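Local coordinates for protein C-glycoside 3-oxidase (PDB 7DVE) that oxidises the C3 hydroxyl of the sugar in C-glycosides such as isoorientin and mangiferin, using FAD and reducing oxygen to hydrogen peroxide, at residues Arg26-Glu30 with Glu156-Leu160. Sequence-based numbering, arbitrary orientation.
Sequences RILSE and EGERL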
ATOM      1  N   ARG A  26      14.113   5.517  -7.153  1.00 64.82           N
ATOM      2  CA  ARG A  26      13.992   5.911  -8.553  1.00 65.00           C
ATOM      3  C   ARG A  26      14.146   7.418  -8.732  1.00 67.78           C
ATOM      4  O   ARG A  26      14.800   7.874  -9.685  1.00 69.23           O
ATOM      5  CB  ARG A  26      12.666   5.444  -9.140  1.00 62.47           C
ATOM      6  CG  ARG A  26      12.740   5.323 -10.681  1.00 67.82           C
ATOM      7  CD  ARG A  26      11.831   6.331 -11.339  1.00 66.45           C
ATOM      8  NE  ARG A  26      11.684   6.172 -12.778  1.00 63.37           N
ATOM      9  CZ  ARG A  26      10.868   5.301 -13.353  1.00 62.42           C
ATOM     10  NH1 ARG A  26      10.285   4.339 -12.662  1.00 62.21           N
ATOM     11  NH2 ARG A  26      10.642   5.389 -14.658  1.00 67.41           N
ATOM     12  N   ILE A  27      13.558   8.216  -7.833  1.00 66.08           N
ATOM     13  CA  ILE A  27      13.665   9.657  -8.018  1.00 66.94           C
ATOM     14  C   ILE A  27      15.087  10.116  -7.797  1.00 68.62           C
ATOM     15  O   ILE A  27      15.543  11.058  -8.450  1.00 70.53           O
ATOM     16  CB  ILE A  27      12.690  10.429  -7.117  1.00 68.31           C
ATOM     17  CG1 ILE A  27      11.257  10.017  -7.429  1.00 66.11           C
ATOM     18  CG2 ILE A  27      12.876  11.948  -7.325  1.00 64.47           C
ATOM     19  CD1 ILE A  27      10.743  10.675  -8.712  1.00 65.30           C
ATOM     20  N   LEU A  28      15.827   9.465  -6.902  1.00 69.19           N
ATOM     21  CA  LEU A  28      17.221   9.864  -6.761  1.00 69.20           C
ATOM     22  C   LEU A  28      18.079   9.322  -7.899  1.00 71.12           C
ATOM     23  O   LEU A  28      19.061   9.969  -8.277  1.00 73.36           O
ATOM     24  CB  LEU A  28      17.769   9.437  -5.389  1.00 72.44           C
ATOM     25  CG  LEU A  28      17.098  10.131  -4.189  1.00 68.83           C
ATOM     26  CD1 LEU A  28      17.358   9.430  -2.857  1.00 66.91           C
ATOM     27  CD2 LEU A  28      17.497  11.614  -4.120  1.00 67.57           C
ATOM     28  N   SER A  29      17.729   8.172  -8.488  1.00 69.67           N
ATOM     29  CA  SER A  29      18.458   7.741  -9.682  1.00 70.50           C
ATOM     30  C   SER A  29      18.214   8.686 -10.855  1.00 70.62           C
ATOM     31  O   SER A  29      19.084   8.830 -11.725  1.00 70.56           O
ATOM     32  CB  SER A  29      18.077   6.311 -10.067  1.00 69.22           C
ATOM     33  OG  SER A  29      18.322   5.413  -8.994  1.00 72.59           O
ATOM     34  N   GLU A  30      17.059   9.356 -10.880  1.00 70.07           N
ATOM     35  CA  GLU A  30      16.787  10.355 -11.916  1.00 69.09           C
ATOM     36  C   GLU A  30      17.469  11.693 -11.603  1.00 72.42           C
ATOM     37  O   GLU A  30      18.332  12.150 -12.358  1.00 76.67           O
ATOM     38  CB  GLU A  30      15.270  10.538 -12.096  1.00 69.68           C
ATOM     39  CG  GLU A  30      14.547   9.424 -12.904  1.00 65.37           C
ATOM     40  CD  GLU A  30      13.012   9.495 -12.790  1.00 67.61           C
ATOM     41  OE1 GLU A  30      12.501  10.311 -11.992  1.00 66.61           O
ATOM     42  OE2 GLU A  30      12.308   8.727 -13.487  1.00 68.86           O
ATOM     43  N   GLU A 156       3.182  12.358 -11.086  1.00 59.66           N
ATOM     44  CA  GLU A 156       4.470  11.681 -10.998  1.00 60.37           C
ATOM     45  C   GLU A 156       4.336  10.264 -10.423  1.00 61.72           C
ATOM     46  O   GLU A 156       4.997   9.334 -10.895  1.00 60.54           O
ATOM     47  CB  GLU A 156       5.433  12.530 -10.181  1.00 62.91           C
ATOM     48  CG  GLU A 156       6.102  13.578 -11.032  1.00 66.09           C
ATOM     49  CD  GLU A 156       7.076  12.979 -12.020  1.00 65.71           C
ATOM     50  OE1 GLU A 156       6.665  12.611 -13.157  1.00 67.15           O
ATOM     51  OE2 GLU A 156       8.267  12.894 -11.649  1.00 67.28           O
ATOM     52  N   GLY A 157       3.473  10.069  -9.422  1.00 60.13           N
ATOM     53  CA  GLY A 157       3.282   8.725  -8.886  1.00 57.35           C
ATOM     54  C   GLY A 157       2.639   7.775  -9.883  1.00 57.41           C
ATOM     55  O   GLY A 157       2.998   6.593  -9.953  1.00 56.72           O
ATOM     56  N   GLU A 158       1.660   8.268 -10.651  1.00 57.71           N
ATOM     57  CA  GLU A 158       1.090   7.480 -11.751  1.00 58.16           C
ATOM     58  C   GLU A 158       2.149   7.113 -12.790  1.00 57.11           C
ATOM     59  O   GLU A 158       2.122   6.018 -13.361  1.00 55.45           O
ATOM     60  CB  GLU A 158      -0.047   8.255 -12.408  1.00 55.96           C
ATOM     61  CG  GLU A 158      -1.280   8.316 -11.518  1.00 54.79           C
ATOM     62  CD  GLU A 158      -2.121   9.555 -11.749  1.00 58.77           C
ATOM     63  OE1 GLU A 158      -1.795  10.357 -12.660  1.00 55.36           O
ATOM     64  OE2 GLU A 158      -3.123   9.721 -11.021  1.00 57.40           O
ATOM     65  N   ARG A 159       3.103   8.009 -13.039  1.00 58.05           N
ATOM     66  CA  ARG A 159       4.218   7.641 -13.915  1.00 59.41           C
ATOM     67  C   ARG A 159       5.101   6.566 -13.274  1.00 58.87           C
ATOM     68  O   ARG A 159       5.549   5.627 -13.945  1.00 56.34           O
ATOM     69  CB  ARG A 159       5.036   8.875 -14.254  1.00 59.66           C
ATOM     70  CG  ARG A 159       6.411   8.590 -14.806  1.00 63.03           C
ATOM     71  CD  ARG A 159       7.117   9.889 -15.146  1.00 64.08           C
ATOM     72  NE  ARG A 159       7.839  10.459 -14.006  1.00 65.21           N
ATOM     73  CZ  ARG A 159       9.094  10.163 -13.684  1.00 66.45           C
ATOM     74  NH1 ARG A 159       9.776   9.236 -14.340  1.00 67.46           N
ATOM     75  NH2 ARG A 159       9.690  10.830 -12.697  1.00 64.79           N
ATOM     76  N   LEU A 160       5.359   6.683 -11.972  1.00 57.79           N
ATOM     77  CA  LEU A 160       6.236   5.711 -11.327  1.00 57.18           C
ATOM     78  C   LEU A 160       5.610   4.321 -11.353  1.00 57.15           C
ATOM     79  O   LEU A 160       6.307   3.317 -11.540  1.00 57.57           O
ATOM     80  CB  LEU A 160       6.551   6.142  -9.899  1.00 55.44           C
ATOM     81  CG  LEU A 160       7.427   7.386  -9.723  1.00 60.64           C
ATOM     82  CD1 LEU A 160       8.042   7.389  -8.343  1.00 58.75           C
ATOM     83  CD2 LEU A 160       8.526   7.487 -10.774  1.00 59.08           C
TER
HETATM   84  O   HOH W   1       7.997   3.891 -14.101  1.00 61.22           O
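L160 lays its CD2 methyl over one face of the R26 guanidinium, with L160 CD2 3.5 Å from R26 CD. Within helix 149-161 the same methyl sits 3.9 Å above the centre of the R159 guanidinium plane. The two guanidinium planes stand nearly perpendicular, 87° apart. R159 is held by carboxylates at two of its edges. End-on, R159 NH1 meets E30 OE2 at 2.7 Å and R159 NH2 meets E30 OE1 at 2.9 Å, both hydrogen bonds almost straight (at least 175° at the hydrogen) and each oxygen approached from its syn side. Side-on, within its own helix, R159 NE and R159 NH2 grip the two oxygens of E156, R159 NE lying 2.6 Å from E156 OE1. A bend at chi3 (87°) turns the otherwise extended R159 chain back toward E156. R26 NE adds a weak bond to E30 OE2, and a water bridges R26 NH1 and R159 O. Beside the charged groups, I27 CG1 approaches L160 CD1 at 4.3 Å. The contact joins helix 19-31, which follows the first strand of the Rossmann-type FAD-binding sheet, to helix 149-161; long side chains span the gap, the segment axes coming no closer than 12.8 Å. Sharing E30 OE2 brings R26 NE within 3.9 Å of R159 NH1; the E30 and E156 carboxylates probably balance the arginine charges, while four bonds fix the rotation of the R159 guanidinium.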